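Local coordinates for sensor protein (Bacillus halodurans, PDB 3O5Y) that probably acts as the sensor kinase of a two-component system, autophosphorylating on histidine with ATP, and is represented here by its GAF domain, at residues T35-S39 and D50-I55. Residues are numbered along the deposited sequence.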
ATOM      1  N   THR A  35      -3.754  -6.209  13.932  1.00 58.04           N
ATOM      2  CA  THR A  35      -2.751  -5.164  14.034  1.00 56.31           C
ATOM      3  C   THR A  35      -2.069  -5.005  12.662  1.00 53.98           C
ATOM      4  O   THR A  35      -1.591  -5.989  12.078  1.00 54.54           O
ATOM      5  CB  THR A  35      -1.722  -5.524  15.125  1.00 58.56           C
ATOM      6  OG1 THR A  35      -2.411  -5.734  16.366  1.00 61.88           O
ATOM      7  CG2 THR A  35      -0.694  -4.429  15.324  1.00 58.20           C
ATOM      8  N   LEU A  36      -2.038  -3.773  12.153  1.00 50.68           N
ATOM      9  CA  LEU A  36      -1.479  -3.485  10.846  1.00 47.72           C
ATOM     10  C   LEU A  36      -0.091  -2.910  11.035  1.00 47.66           C
ATOM     11  O   LEU A  36       0.076  -1.900  11.720  1.00 47.66           O
ATOM     12  CB  LEU A  36      -2.347  -2.446  10.142  1.00 45.71           C
ATOM     13  CG  LEU A  36      -2.590  -2.444   8.629  1.00 43.71           C
ATOM     14  CD1 LEU A  36      -2.598  -1.002   8.081  1.00 39.85           C
ATOM     15  CD2 LEU A  36      -1.669  -3.343   7.825  1.00 40.24           C
ATOM     16  N   LYS A  37       0.901  -3.530  10.414  1.00 50.01           N
ATOM     17  CA  LYS A  37       2.277  -3.094  10.566  1.00 48.96           C
ATOM     18  C   LYS A  37       2.959  -2.835   9.225  1.00 48.07           C
ATOM     19  O   LYS A  37       2.814  -3.625   8.293  1.00 48.04           O
ATOM     20  CB  LYS A  37       3.065  -4.138  11.342  1.00 49.64           C
ATOM     21  CG  LYS A  37       2.812  -4.122  12.841  1.00 52.65           C
ATOM     22  CD  LYS A  37       2.896  -5.533  13.434  1.00 57.49           C
ATOM     23  CE  LYS A  37       2.899  -5.533  14.965  1.00 59.88           C
ATOM     24  NZ  LYS A  37       4.260  -5.786  15.507  1.00 61.93           N
ATOM     25  N   LEU A  38       3.702  -1.730   9.132  1.00 47.23           N
ATOM     26  CA  LEU A  38       4.576  -1.496   7.982  1.00 47.12           C
ATOM     27  C   LEU A  38       5.555  -2.664   7.883  1.00 47.78           C
ATOM     28  O   LEU A  38       6.250  -2.980   8.854  1.00 48.30           O
ATOM     29  CB  LEU A  38       5.385  -0.217   8.174  1.00 46.53           C
ATOM     30  CG  LEU A  38       5.765   0.677   6.989  1.00 47.05           C
ATOM     31  CD1 LEU A  38       7.020   1.480   7.341  1.00 45.82           C
ATOM     32  CD2 LEU A  38       5.929  -0.042   5.658  1.00 46.04           C
ATOM     33  N   SER A  39       5.643  -3.305   6.729  1.00 47.71           N
ATOM     34  CA  SER A  39       6.565  -4.422   6.658  1.00 48.69           C
ATOM     35  C   SER A  39       7.580  -4.373   5.525  1.00 48.03           C
ATOM     36  O   SER A  39       8.657  -4.948   5.655  1.00 49.39           O
ATOM     37  CB  SER A  39       5.807  -5.745   6.662  1.00 49.87           C
ATOM     38  OG  SER A  39       5.112  -5.907   5.454  1.00 51.99           O
ATOM     39  N   ASP A  50       9.563   3.514  11.118  1.00 65.03           N
ATOM     40  CA  ASP A  50      10.374   2.315  11.162  1.00 65.97           C
ATOM     41  C   ASP A  50       9.594   1.145  10.573  1.00 64.44           C
ATOM     42  O   ASP A  50       8.365   1.105  10.681  1.00 63.47           O
ATOM     43  CB  ASP A  50      10.723   1.980  12.612  1.00 67.98           C
ATOM     44  CG  ASP A  50      11.791   2.893  13.198  1.00 70.45           C
ATOM     45  OD1 ASP A  50      12.155   3.919  12.576  1.00 69.36           O
ATOM     46  OD2 ASP A  50      12.271   2.563  14.305  1.00 73.63           O
ATOM     47  N   ILE A  51      10.304   0.199   9.951  1.00 51.79           N
ATOM     48  CA  ILE A  51       9.712  -1.087   9.597  1.00 50.50           C
ATOM     49  C   ILE A  51       9.215  -1.657  10.914  1.00 50.61           C
ATOM     50  O   ILE A  51       9.882  -1.524  11.941  1.00 51.35           O
ATOM     51  CB  ILE A  51      10.748  -2.040   8.966  1.00 51.64           C
ATOM     52  CG1 ILE A  51      11.305  -1.460   7.654  1.00 51.93           C
ATOM     53  CG2 ILE A  51      10.184  -3.471   8.795  1.00 50.74           C
ATOM     54  CD1 ILE A  51      10.254  -1.011   6.658  1.00 51.17           C
ATOM     55  N   GLY A  52       8.022  -2.238  10.895  1.00 49.85           N
ATOM     56  CA  GLY A  52       7.431  -2.783  12.104  1.00 49.67           C
ATOM     57  C   GLY A  52       6.486  -1.837  12.830  1.00 48.77           C
ATOM     58  O   GLY A  52       5.814  -2.254  13.766  1.00 49.22           O
ATOM     59  N   SER A  53       6.421  -0.569  12.419  1.00 47.57           N
ATOM     60  CA  SER A  53       5.483   0.374  13.054  1.00 47.05           C
ATOM     61  C   SER A  53       4.031  -0.095  12.952  1.00 46.63           C
ATOM     62  O   SER A  53       3.608  -0.669  11.941  1.00 46.41           O
ATOM     63  CB  SER A  53       5.599   1.775  12.448  1.00 46.57           C
ATOM     64  OG  SER A  53       6.882   2.326  12.654  1.00 48.25           O
ATOM     65  N   THR A  54       3.267   0.168  14.005  1.00 46.84           N
ATOM     66  CA  THR A  54       1.837  -0.119  14.009  1.00 46.25           C
ATOM     67  C   THR A  54       1.075   1.102  13.516  1.00 45.06           C
ATOM     68  O   THR A  54       1.365   2.225  13.910  1.00 45.45           O
ATOM     69  CB  THR A  54       1.371  -0.544  15.408  1.00 47.24           C
ATOM     70  OG1 THR A  54       1.988  -1.794  15.732  1.00 48.51           O
ATOM     71  CG2 THR A  54      -0.155  -0.711  15.470  1.00 47.61           C
ATOM     72  N   ILE A  55       0.135   0.870  12.611  1.00 44.18           N
ATOM     73  CA  ILE A  55      -0.750   1.914  12.122  1.00 42.78           C
ATOM     74  C   ILE A  55      -2.036   1.861  12.952  1.00 43.24           C
ATOM     75  O   ILE A  55      -2.739   0.845  12.943  1.00 42.92           O
ATOM     76  CB  ILE A  55      -1.070   1.715  10.626  1.00 42.54           C
ATOM     77  CG1 ILE A  55       0.220   1.508   9.818  1.00 41.65           C
ATOM     78  CG2 ILE A  55      -1.969   2.847  10.096  1.00 41.94           C
ATOM     79  CD1 ILE A  55       1.239   2.681   9.832  1.00 40.26           C
TER
HETATM   80  O   HOH W   1      -2.919  -1.617  13.735  1.00 52.86           O
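An edge strand can be very short and still be tied to its neighbour by several kinds of bond at once. Between residues 35-39 and 50-55, three main-chain hydrogen bonds cross. Ile55 N donates almost linearly to Leu36 O (2.9 Å); Leu38 N bonds to Ser53 O (3.0 Å) and Gly52 N to Leu38 O (2.8 Å), both at more bent angles. Lys37 and Thr54 thereby face each other as an antiparallel non-hydrogen-bonded pair, and Lys37 CA to Ser53 O (3.1 Å) and Thr54 CA to Leu36 O (3.4 Å) add a CA-H...O contact to each of two carbonyls already accepting an N-H. Within the Leu36-Ile55 pair the return link runs through a water, which accepts from Leu36 N (2.8 Å) and donates to Ile55 O (2.6 Å).

The chain enters this ladder through a type II turn, Asp50 to Ser53, in which Asp50 O receives both Ser53 N (3.1 Å) and Ser53 OG (2.8 Å). Gly52 has a positive phi, 95°, at which a CB would collide with the preceding carbonyl oxygen. Together the segments form one margin of the antiparallel GAF-domain sheet, where the short strand 54-55 flanks strand 35-42, itself paired with strand 25-32.

Side chains divide by sheet face. Leu36 and Ile55 share the buried one, with Leu36 CD1 4.0 Å from Ile55 CB; both touch Leu29, and Leu36 also meets Tyr62 and Trp63 of helix 61-68. On the exposed face the Lys37 chain lies along Thr54, Lys37 CG to Thr54 OG1 3.8 Å. At the turn, Leu38 CD1 approaches Ile51 CD1 (4.1 Å) and Asp50 O (3.6 Å).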